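Local atomic coordinates of probable uracil-DNA glycosylase (PDB entry 5X55), a protein that probably belongs to the uracil-DNA glycosylase superfamily, with helices packed against a central four-stranded parallel sheet. Residues V177-P180 with G181-K184; Y225-L228 with I229-H233; D281-T284 with D285-D289; D349-G352 with K353-E356; E356-S360 with R361-P365. One frame throughout, in Å; residues are numbered along the deposited sequence.

Contact 1: residues V177-P180 with G181-K184; sequences VLPP and GKIK
With CG set anti to its own carbonyl carbon (chi1 -56°), Lys182 starts its side chain beside the ring of Pro179, while the same kind of first torsion in Ile183 (chi1 -71°) carries CG1 and CD1 back along Pro180. The first pair lie side by side and point the same way, CG of Lys182 meeting CG of Pro179 at 3.6 Å; further out the lysine chain bends repeatedly and leads away from the turn. Leu178 crosses the lysine at about a right angle, its CD2 3.9 Å from Lys182 CB, and its other branch lies by Ile183, with Leu178 CD1 4.2 Å from Ile183 CG1. Ile183 CD1 in turn rests 3.6 Å from Pro180 CA.

The backbone here makes a short 3-10 turn between helix 173-177 and strand 185-189. Lys182 N donates to Pro179 O at 2.9 Å, and Ile183 N to Pro180 O at 3.2 Å; in each the donor stands well above the carbonyl plane. Elsewhere in the chain, Leu283 and Tyr287 pack on Pro180, and Trp134 NE1 bonds to Leu178 O. One water donates to both Pro180 O (2.9 Å) and Ile183 O (2.8 Å). Neither proline has an N-H to give, so in the backbone hydrogen bonding of this turn both can serve only as acceptors, and Pro180 O is gripped twice, by a backbone N-H and by the water.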
# COMPACT_ATOMS: atom_id res chain seq x y z
N VAL A 177 2.29 11.61 -0.76
CA VAL A 177 1.72 12.05 -2.03
C VAL A 177 0.27 12.48 -1.85
O VAL A 177 -0.15 13.50 -2.39
CB VAL A 177 1.84 10.96 -3.11
CG1 VAL A 177 1.11 11.41 -4.37
CG2 VAL A 177 3.27 10.65 -3.43
N LEU A 178 -0.53 11.72 -1.10
CA LEU A 178 -1.99 11.90 -1.10
C LEU A 178 -2.53 12.34 0.24
O LEU A 178 -2.58 11.52 1.18
CB LEU A 178 -2.68 10.60 -1.48
CG LEU A 178 -2.92 10.30 -2.95
CD1 LEU A 178 -3.72 8.99 -3.03
CD2 LEU A 178 -3.67 11.47 -3.55
N PRO A 179 -3.00 13.57 0.39
CA PRO A 179 -3.79 13.91 1.57
C PRO A 179 -5.03 13.06 1.63
O PRO A 179 -5.55 12.59 0.59
CB PRO A 179 -4.12 15.40 1.36
CG PRO A 179 -3.90 15.65 -0.08
CD PRO A 179 -2.82 14.72 -0.52
N PRO A 180 -5.54 12.78 2.84
CA PRO A 180 -6.69 11.86 2.95
C PRO A 180 -7.90 12.30 2.15
O PRO A 180 -8.62 11.45 1.60
CB PRO A 180 -6.99 11.84 4.46
CG PRO A 180 -6.28 13.02 5.04
CD PRO A 180 -5.13 13.35 4.13
N GLY A 181 -8.13 13.61 2.04
CA GLY A 181 -9.27 14.12 1.29
C GLY A 181 -9.19 13.90 -0.20
O GLY A 181 -10.18 14.14 -0.90
N LYS A 182 -8.05 13.45 -0.71
CA LYS A 182 -7.89 13.19 -2.13
C LYS A 182 -7.84 11.72 -2.46
O LYS A 182 -7.72 11.37 -3.63
CB LYS A 182 -6.63 13.90 -2.62
CG LYS A 182 -6.67 15.39 -2.30
CD LYS A 182 -7.61 16.08 -3.28
CE LYS A 182 -6.89 16.47 -4.54
NZ LYS A 182 -7.53 15.97 -5.80
N ILE A 183 -7.95 10.85 -1.46
CA ILE A 183 -8.02 9.42 -1.72
C ILE A 183 -9.33 9.10 -2.42
O ILE A 183 -10.41 9.51 -1.96
CB ILE A 183 -7.89 8.64 -0.40
CG1 ILE A 183 -6.46 8.74 0.12
CG2 ILE A 183 -8.33 7.19 -0.59
CD1 ILE A 183 -6.36 8.55 1.62
N LYS A 184 -9.25 8.35 -3.52
CA LYS A 184 -10.44 7.77 -4.16
C LYS A 184 -10.52 6.26 -4.06
O LYS A 184 -11.62 5.72 -4.00
CB LYS A 184 -10.49 8.16 -5.64
CG LYS A 184 -10.42 9.64 -5.87
CD LYS A 184 -9.64 9.92 -7.13
CE LYS A 184 -10.51 10.45 -8.23
NZ LYS A 184 -9.65 11.08 -9.29
O HOH W 1 -11.12 10.76 0.40

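Contact 2: residues Y225-L228 with I229-H233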
# COMPACT_ATOMS: atom_id res chain seq x y z
N TYR A 225 -0.96 -5.68 -14.62
CA TYR A 225 -0.89 -5.15 -15.98
C TYR A 225 -1.64 -6.04 -16.97
O TYR A 225 -2.38 -5.55 -17.82
CB TYR A 225 0.57 -5.03 -16.43
CG TYR A 225 1.40 -3.94 -15.79
CD1 TYR A 225 0.82 -2.81 -15.23
CD2 TYR A 225 2.78 -4.05 -15.75
CE1 TYR A 225 1.60 -1.81 -14.66
CE2 TYR A 225 3.57 -3.07 -15.19
CZ TYR A 225 2.98 -1.96 -14.64
OH TYR A 225 3.80 -1.01 -14.09
N THR A 226 -1.43 -7.36 -16.88
CA THR A 226 -2.14 -8.29 -17.75
C THR A 226 -3.65 -8.09 -17.64
O THR A 226 -4.36 -8.10 -18.65
CB THR A 226 -1.75 -9.74 -17.41
OG1 THR A 226 -0.37 -9.96 -17.73
CG2 THR A 226 -2.61 -10.78 -18.16
N ASN A 227 -4.15 -7.91 -16.41
CA ASN A 227 -5.58 -7.66 -16.21
C ASN A 227 -6.00 -6.34 -16.85
O ASN A 227 -7.07 -6.26 -17.48
CB ASN A 227 -5.89 -7.66 -14.71
CG ASN A 227 -7.37 -7.51 -14.42
OD1 ASN A 227 -7.90 -6.40 -14.33
ND2 ASN A 227 -8.06 -8.64 -14.27
N LEU A 228 -5.20 -5.28 -16.70
CA LEU A 228 -5.54 -4.01 -17.34
C LEU A 228 -5.63 -4.16 -18.86
O LEU A 228 -6.54 -3.61 -19.49
CB LEU A 228 -4.54 -2.92 -16.97
CG LEU A 228 -4.69 -2.38 -15.54
CD1 LEU A 228 -3.34 -1.95 -14.99
CD2 LEU A 228 -5.67 -1.20 -15.54
N ILE A 229 -4.69 -4.91 -19.45
CA ILE A 229 -4.71 -5.14 -20.90
C ILE A 229 -5.97 -5.91 -21.30
O ILE A 229 -6.67 -5.54 -22.25
CB ILE A 229 -3.41 -5.86 -21.33
CG1 ILE A 229 -2.24 -4.87 -21.33
CG2 ILE A 229 -3.56 -6.48 -22.72
CD1 ILE A 229 -0.90 -5.50 -21.05
N LYS A 230 -6.29 -6.97 -20.55
CA LYS A 230 -7.44 -7.82 -20.86
C LYS A 230 -8.75 -7.04 -20.89
O LYS A 230 -9.64 -7.35 -21.71
CB LYS A 230 -7.53 -8.95 -19.83
CG LYS A 230 -8.76 -9.80 -19.92
CD LYS A 230 -8.61 -11.04 -19.04
CE LYS A 230 -9.98 -11.67 -18.80
NZ LYS A 230 -9.88 -12.99 -18.12
N PHE A 231 -8.92 -6.04 -20.03
CA PHE A 231 -10.18 -5.33 -19.98
C PHE A 231 -10.09 -3.96 -20.63
O PHE A 231 -10.91 -3.08 -20.34
CB PHE A 231 -10.68 -5.26 -18.54
CG PHE A 231 -11.16 -6.59 -18.02
CD1 PHE A 231 -12.40 -7.08 -18.39
CD2 PHE A 231 -10.35 -7.35 -17.20
CE1 PHE A 231 -12.86 -8.32 -17.92
CE2 PHE A 231 -10.79 -8.59 -16.72
CZ PHE A 231 -12.05 -9.08 -17.08
N ASN A 232 -9.09 -3.77 -21.49
CA ASN A 232 -9.00 -2.65 -22.42
C ASN A 232 -8.70 -1.33 -21.70
O ASN A 232 -9.08 -0.26 -22.18
CB ASN A 232 -10.27 -2.52 -23.28
CG ASN A 232 -10.03 -1.71 -24.55
OD1 ASN A 232 -8.92 -1.70 -25.09
ND2 ASN A 232 -11.05 -1.02 -25.01
N HIS A 233 -8.04 -1.38 -20.56
CA HIS A 233 -7.64 -0.16 -19.86
C HIS A 233 -6.23 0.26 -20.22
O HIS A 233 -5.79 1.33 -19.80
CB HIS A 233 -7.74 -0.37 -18.35
CG HIS A 233 -9.10 -0.82 -17.91
ND1 HIS A 233 -10.21 -0.02 -18.01
CD2 HIS A 233 -9.52 -2.00 -17.40
CE1 HIS A 233 -11.27 -0.67 -17.57
NE2 HIS A 233 -10.87 -1.88 -17.19
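A Schellman motif ends helix 219-230, and its wider-spanning bond runs from His233 N back to Leu228 O at 2.9 Å. Within that turn Asn232 N donates to Ile229 O at 3.1 Å. Asn232 is the C-prime residue, and its positive phi of 71° reverses the chain, bringing His233 back to the last turn of the helix. There the CD2 branch of Leu228 meets CB of His233 at 3.6 Å, the two side chains crossing at about a right angle, while Phe231 O sits over the rim of one imidazole face. Before the cap the bonding is plainly helical: Ile229 N to Tyr225 O and Lys230 N to Thr226 O are both 2.9 Å, and Phe231 N to Asn227 O stretches to 3.2 Å.

Asn227 turns CG anti to its backbone N (chi1 -175°), which lays its amide against Phe231 with the two planes 45° apart. Asn227 ND2 comes 3.7 Å from Phe231 CE2, but the hydrogen bond of this amide nitrogen goes to Val348 O. The neighbouring helix 350-360 meets the capped end here: Phe351 packs on Asn227 and Leu228, and Asp349, just before that helix, accepts from His233 NE2. The edge of the Phe231 ring has a polar neighbour as well, since Asn227 O lies near the ring plane, 3.5 Å from Phe231 CD2.

Contact 3: residues D281-T284 with D285-D289; sequences DYLT and DNYDD
Asp285 sits one turn beyond Asp281 near the end of helix 273-286, its N 2.9 Å from Asp281 O in a bond whose exact geometry is doubtful, because that carbonyl is modelled too close to a neighbour. The two carboxylates stay apart, Asp281 OD1 lying 5.6 Å from Asp285 OD1, and Asp281 has its own counter-charge in Arg305.

Asn286 follows, with its backbone N bonded to Tyr282 O at 3.0 Å and more weakly to Leu283 O at 3.3 Å. One end of its side-chain amide lies over one face of the Tyr282 ring, toward the rim, with the planes about 45° apart. What makes this possible is the tyrosine's first torsion (chi1 179°), which points CG away from the backbone N and carries the ring toward Asn286. Phe137 also meets this ring.

Tyr287 is the first residue to leave helical geometry, yet its N still reaches Leu283 O at 3.0 Å. Its ring presents an edge to that carbonyl, with Tyr287 CD2 3.6 Å from Leu283 O, and the same edge meets Tyr282, CE2 to CE2 4.3 Å. Leu283 CD2 is 4.5 Å from Tyr287 CD2.

Asp288 and Asp289 carry the chain on toward strand 291-295 and find partners elsewhere, Asp288 in Lys310, Asp289 in Arg361 and His357. The helix thus finishes by sharing: Leu283 O takes the N-H of Tyr287 and, weakly, that of Asn286, and the acidic side chains Asp281, Asp288 and Asp289 are paired with basic residues beyond this turn.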
# COMPACT_ATOMS: atom_id res chain seq x y z
N ASP A 281 -9.76 3.03 9.88
CA ASP A 281 -10.90 3.61 10.61
C ASP A 281 -10.96 5.11 10.43
O ASP A 281 -12.04 5.68 10.29
CB ASP A 281 -10.81 3.26 12.10
CG ASP A 281 -10.95 1.76 12.35
OD1 ASP A 281 -11.43 1.04 11.44
OD2 ASP A 281 -10.55 1.29 13.45
N TYR A 282 -9.80 5.77 10.44
CA TYR A 282 -9.77 7.21 10.21
C TYR A 282 -10.38 7.55 8.85
O TYR A 282 -11.19 8.48 8.73
CB TYR A 282 -8.34 7.73 10.30
CG TYR A 282 -8.23 9.20 10.04
CD1 TYR A 282 -8.43 10.13 11.06
CD2 TYR A 282 -7.95 9.68 8.76
CE1 TYR A 282 -8.34 11.49 10.82
CE2 TYR A 282 -7.87 11.04 8.51
CZ TYR A 282 -8.06 11.94 9.54
OH TYR A 282 -7.97 13.30 9.30
N LEU A 283 -10.00 6.79 7.81
CA LEU A 283 -10.50 7.12 6.48
C LEU A 283 -12.01 6.88 6.38
O LEU A 283 -12.75 7.75 5.90
CB LEU A 283 -9.75 6.32 5.41
CG LEU A 283 -8.26 6.63 5.22
CD1 LEU A 283 -7.65 5.65 4.24
CD2 LEU A 283 -8.06 8.05 4.74
N THR A 284 -12.48 5.72 6.86
CA THR A 284 -13.91 5.42 6.75
C THR A 284 -14.76 6.26 7.70
O THR A 284 -15.96 6.43 7.45
CB THR A 284 -14.16 3.94 7.03
OG1 THR A 284 -13.76 3.63 8.37
CG2 THR A 284 -13.37 3.08 6.04
N ASP A 285 -14.19 6.79 8.78
CA ASP A 285 -14.98 7.65 9.64
C ASP A 285 -15.05 9.07 9.10
O ASP A 285 -16.06 9.76 9.32
CB ASP A 285 -14.41 7.67 11.06
CG ASP A 285 -14.44 6.30 11.74
OD1 ASP A 285 -15.03 5.34 11.17
OD2 ASP A 285 -13.85 6.19 12.85
N ASN A 286 -14.02 9.55 8.41
CA ASN A 286 -14.06 10.96 8.04
C ASN A 286 -14.40 11.21 6.58
O ASN A 286 -14.62 12.36 6.21
CB ASN A 286 -12.73 11.62 8.39
CG ASN A 286 -12.58 11.79 9.88
OD1 ASN A 286 -11.87 11.03 10.55
ND2 ASN A 286 -13.29 12.78 10.44
N TYR A 287 -14.49 10.17 5.75
CA TYR A 287 -14.73 10.35 4.32
C TYR A 287 -15.77 9.36 3.83
O TYR A 287 -16.07 8.35 4.47
CB TYR A 287 -13.42 10.20 3.52
CG TYR A 287 -12.41 11.23 3.95
CD1 TYR A 287 -12.47 12.53 3.45
CD2 TYR A 287 -11.46 10.94 4.90
CE1 TYR A 287 -11.57 13.50 3.88
CE2 TYR A 287 -10.56 11.90 5.33
CZ TYR A 287 -10.64 13.18 4.81
OH TYR A 287 -9.76 14.14 5.22
N ASP A 288 -16.32 9.67 2.66
CA ASP A 288 -17.43 8.87 2.19
C ASP A 288 -17.20 8.34 0.80
O ASP A 288 -16.48 8.94 -0.01
CB ASP A 288 -18.72 9.66 2.25
CG ASP A 288 -19.17 9.92 3.69
OD1 ASP A 288 -19.91 10.91 3.93
OD2 ASP A 288 -18.79 9.13 4.58
N ASP A 289 -17.78 7.16 0.56
CA ASP A 289 -17.83 6.61 -0.78
C ASP A 289 -16.43 6.40 -1.35
O ASP A 289 -16.13 6.75 -2.50
CB ASP A 289 -18.65 7.54 -1.68
CG ASP A 289 -19.02 6.90 -2.99
OD1 ASP A 289 -18.84 7.58 -4.02
OD2 ASP A 289 -19.48 5.74 -2.97

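Contact 4: residues D349-G352 with K353-E356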
# COMPACT_ATOMS: atom_id res chain seq x y z
N ASP A 349 -12.91 -7.48 -13.67
CA ASP A 349 -12.46 -6.22 -14.24
C ASP A 349 -12.36 -5.20 -13.11
O ASP A 349 -13.21 -4.33 -12.95
CB ASP A 349 -13.41 -5.78 -15.34
CG ASP A 349 -12.96 -4.51 -16.04
OD1 ASP A 349 -11.85 -4.02 -15.78
OD2 ASP A 349 -13.73 -4.02 -16.88
N HIS A 350 -11.29 -5.34 -12.31
CA HIS A 350 -11.12 -4.49 -11.12
C HIS A 350 -11.21 -3.01 -11.48
O HIS A 350 -11.94 -2.25 -10.83
CB HIS A 350 -9.78 -4.78 -10.46
CG HIS A 350 -9.50 -6.24 -10.30
ND1 HIS A 350 -9.90 -6.95 -9.19
CD2 HIS A 350 -8.89 -7.12 -11.11
CE1 HIS A 350 -9.54 -8.21 -9.32
NE2 HIS A 350 -8.91 -8.34 -10.48
N PHE A 351 -10.46 -2.60 -12.50
CA PHE A 351 -10.33 -1.19 -12.81
C PHE A 351 -11.54 -0.68 -13.58
O PHE A 351 -11.90 0.49 -13.45
CB PHE A 351 -9.02 -0.97 -13.57
CG PHE A 351 -7.83 -1.44 -12.79
CD1 PHE A 351 -7.20 -0.61 -11.87
CD2 PHE A 351 -7.38 -2.76 -12.90
CE1 PHE A 351 -6.12 -1.06 -11.11
CE2 PHE A 351 -6.29 -3.22 -12.16
CZ PHE A 351 -5.67 -2.37 -11.25
N GLY A 352 -12.18 -1.55 -14.36
CA GLY A 352 -13.49 -1.21 -14.91
C GLY A 352 -14.50 -0.95 -13.81
O GLY A 352 -15.28 -0.00 -13.89
N LYS A 353 -14.49 -1.77 -12.76
CA LYS A 353 -15.41 -1.55 -11.65
C LYS A 353 -15.10 -0.25 -10.91
O LYS A 353 -16.03 0.49 -10.54
CB LYS A 353 -15.37 -2.75 -10.70
CG LYS A 353 -15.77 -4.02 -11.38
CD LYS A 353 -16.59 -4.95 -10.52
CE LYS A 353 -15.75 -5.64 -9.47
NZ LYS A 353 -16.51 -6.76 -8.82
N ILE A 354 -13.81 0.05 -10.69
CA ILE A 354 -13.45 1.35 -10.10
C ILE A 354 -13.98 2.49 -10.96
O ILE A 354 -14.53 3.48 -10.46
CB ILE A 354 -11.93 1.45 -9.92
CG1 ILE A 354 -11.44 0.47 -8.87
CG2 ILE A 354 -11.54 2.90 -9.58
CD1 ILE A 354 -9.93 0.24 -8.90
N ASN A 355 -13.78 2.37 -12.28
CA ASN A 355 -14.21 3.41 -13.21
C ASN A 355 -15.71 3.64 -13.11
O ASN A 355 -16.17 4.78 -13.04
CB ASN A 355 -13.85 3.00 -14.64
CG ASN A 355 -12.38 3.14 -14.93
OD1 ASN A 355 -11.64 3.77 -14.17
ND2 ASN A 355 -11.96 2.58 -16.06
N GLU A 356 -16.48 2.55 -13.15
CA GLU A 356 -17.92 2.69 -13.15
C GLU A 356 -18.41 3.30 -11.85
O GLU A 356 -19.31 4.14 -11.86
CB GLU A 356 -18.59 1.35 -13.43
CG GLU A 356 -18.30 0.80 -14.82
CD GLU A 356 -18.38 1.87 -15.93
OE1 GLU A 356 -19.45 2.49 -16.10
OE2 GLU A 356 -17.35 2.10 -16.61
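Phe351 and Ile354 form the tightly packed side of this first turn of helix 350-360: they lie side by side, pointing the same way, with Phe351 CD1 4.1 Å from Ile354 CD1. Both are buried, Phe351 against helix 219-230 and the edge-to-face Trp368, Ile354 against strands 291-295 and 312-316. Ile354 also folds its CG1 back to 3.4 Å from His350 O. Lys353 starts with CG 3.0 Å from Asp349 O, and its bent chain then lies along strand 312-316, touching Tyr312 and Ile314.

Glu356 belongs to the solvent side. Its CG passes 3.3 Å from Gly352 O before the chain bends at chi2.

The backbone bonding is regular throughout, with Lys353 N bonded to Asp349 O and Glu356 N to Gly352 O, each at 2.9 Å. Asp349 is the N-cap: a first torsion of -177° stretches its carboxylate away from its own N and brings OD1 to 2.9 Å from Gly352 N, which meets it from above the carboxylate plane. A carboxylate here, at the start of a helix, would probably be favoured electrostatically as well as by this N-H and its second partner, His233.

Contact 5: residues E356-S360 with R361-P365; sequences EHLKS and RNKKP
From Leu358 to Lys363 the backbone unwinds: Arg361 N makes two weak bonds, to His357 O and Leu358 O, before Asn362 N donates to Lys359 O at 3.1 Å and Lys363 N to Leu358 O at 3.0 Å. Asn362, with a positive phi of 55°, makes the reversal.

The first torsion of His357 (-173°) sends the ring away from its backbone N and brings CE1 against one face of the Arg361 guanidinium. His357 CE1 touches that face near its rim, 3.4 Å from Arg361 NH2, with the two planes 45° apart, so the meeting is tilted and not a flat stack. Asp289 holds both, accepting from His357 NE2 and forming a salt bridge with Arg361 NH1; Tyr312 stacks on the histidine. Ser360 OG donates to His357 O at 3.0 Å, a further bond to a carbonyl at the helix end.

Leu358 is the buried member, also packing on Ile291. Its CD2 meets Lys363 CD at 3.8 Å, the side chains crossing at about a right angle, and its CD1 lies 4.0 Å from Lys364 O. Together the paired bonds and the positive phi at C-prime are those of a Schellman motif, closing helix 350-360.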
# COMPACT_ATOMS: atom_id res chain seq x y z
N GLU A 356 -16.48 2.55 -13.15
CA GLU A 356 -17.92 2.69 -13.15
C GLU A 356 -18.41 3.30 -11.85
O GLU A 356 -19.31 4.14 -11.86
CB GLU A 356 -18.59 1.35 -13.43
CG GLU A 356 -18.30 0.80 -14.82
CD GLU A 356 -18.38 1.87 -15.93
OE1 GLU A 356 -19.45 2.49 -16.10
OE2 GLU A 356 -17.35 2.10 -16.61
N HIS A 357 -17.81 2.91 -10.71
CA HIS A 357 -18.26 3.49 -9.45
C HIS A 357 -17.94 4.98 -9.36
O HIS A 357 -18.79 5.79 -8.97
CB HIS A 357 -17.65 2.74 -8.27
CG HIS A 357 -18.20 3.16 -6.94
ND1 HIS A 357 -19.36 2.62 -6.41
CD2 HIS A 357 -17.78 4.09 -6.05
CE1 HIS A 357 -19.61 3.19 -5.25
NE2 HIS A 357 -18.67 4.08 -5.01
N LEU A 358 -16.72 5.37 -9.75
CA LEU A 358 -16.38 6.79 -9.75
C LEU A 358 -17.32 7.57 -10.66
O LEU A 358 -17.78 8.66 -10.31
CB LEU A 358 -14.93 7.00 -10.18
CG LEU A 358 -13.85 6.57 -9.18
CD1 LEU A 358 -12.43 6.74 -9.75
CD2 LEU A 358 -14.01 7.36 -7.89
N LYS A 359 -17.60 7.02 -11.84
CA LYS A 359 -18.45 7.72 -12.79
C LYS A 359 -19.88 7.80 -12.27
O LYS A 359 -20.55 8.81 -12.46
CB LYS A 359 -18.38 7.02 -14.14
CG LYS A 359 -19.49 7.33 -15.12
CD LYS A 359 -19.19 6.69 -16.48
CE LYS A 359 -20.44 6.08 -17.11
NZ LYS A 359 -21.47 7.10 -17.47
N SER A 360 -20.33 6.77 -11.55
CA SER A 360 -21.68 6.80 -11.00
C SER A 360 -21.79 7.78 -9.85
O SER A 360 -22.91 8.16 -9.48
CB SER A 360 -22.13 5.40 -10.56
OG SER A 360 -21.63 5.04 -9.29
N ARG A 361 -20.67 8.22 -9.27
CA ARG A 361 -20.72 9.31 -8.30
C ARG A 361 -20.12 10.61 -8.83
O ARG A 361 -19.68 11.46 -8.06
CB ARG A 361 -20.04 8.91 -6.99
CG ARG A 361 -20.39 7.51 -6.55
CD ARG A 361 -21.80 7.43 -6.00
NE ARG A 361 -22.22 6.05 -5.72
CZ ARG A 361 -22.30 5.52 -4.50
NH1 ARG A 361 -21.98 6.25 -3.43
NH2 ARG A 361 -22.71 4.27 -4.34
N ASN A 362 -20.09 10.78 -10.16
CA ASN A 362 -19.67 12.03 -10.82
C ASN A 362 -18.28 12.49 -10.39
O ASN A 362 -17.94 13.68 -10.56
CB ASN A 362 -20.68 13.16 -10.59
CG ASN A 362 -22.06 12.83 -11.15
OD1 ASN A 362 -23.04 12.80 -10.41
ND2 ASN A 362 -22.13 12.58 -12.45
N LYS A 363 -17.46 11.59 -9.84
CA LYS A 363 -16.10 11.91 -9.45
C LYS A 363 -15.16 11.82 -10.64
O LYS A 363 -15.44 11.14 -11.63
CB LYS A 363 -15.64 10.98 -8.33
CG LYS A 363 -16.56 11.02 -7.12
CD LYS A 363 -16.21 9.92 -6.13
CE LYS A 363 -16.67 10.29 -4.73
NZ LYS A 363 -15.50 10.28 -3.81
N LYS A 364 -14.03 12.52 -10.55
CA LYS A 364 -13.09 12.55 -11.65
C LYS A 364 -12.46 11.17 -11.83
O LYS A 364 -12.09 10.52 -10.85
CB LYS A 364 -12.01 13.59 -11.41
CG LYS A 364 -12.55 14.95 -10.97
CD LYS A 364 -11.64 16.09 -11.43
CE LYS A 364 -12.21 17.47 -11.10
NZ LYS A 364 -13.49 17.77 -11.82
N PRO A 365 -12.33 10.68 -13.06
CA PRO A 365 -11.83 9.32 -13.27
C PRO A 365 -10.33 9.22 -13.01
O PRO A 365 -9.63 10.21 -12.78
CB PRO A 365 -12.15 9.04 -14.74
CG PRO A 365 -12.15 10.40 -15.37
CD PRO A 365 -12.71 11.34 -14.32

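Overall arrangement
All five contacts are local, between residues close in sequence, and differ in their place in the fold and their chemistry. Contact 5 is a surface contact; the other four are partly buried. Contacts 4 and 5 share Glu356 and take opposite ends of helix 350-360, an aspartate N-cap at one and a Schellman motif at the other. Contact 2 has the same type of helix end on helix 219-230 and abuts contact 4 where His233 meets Asp349. Contacts 1 and 3 pack apolar against each other through Pro180, Ile183, Leu283 and Tyr287, whereas contacts 3 and 5 join through Asp289, by a salt bridge to Arg361 and a hydrogen bond to His357.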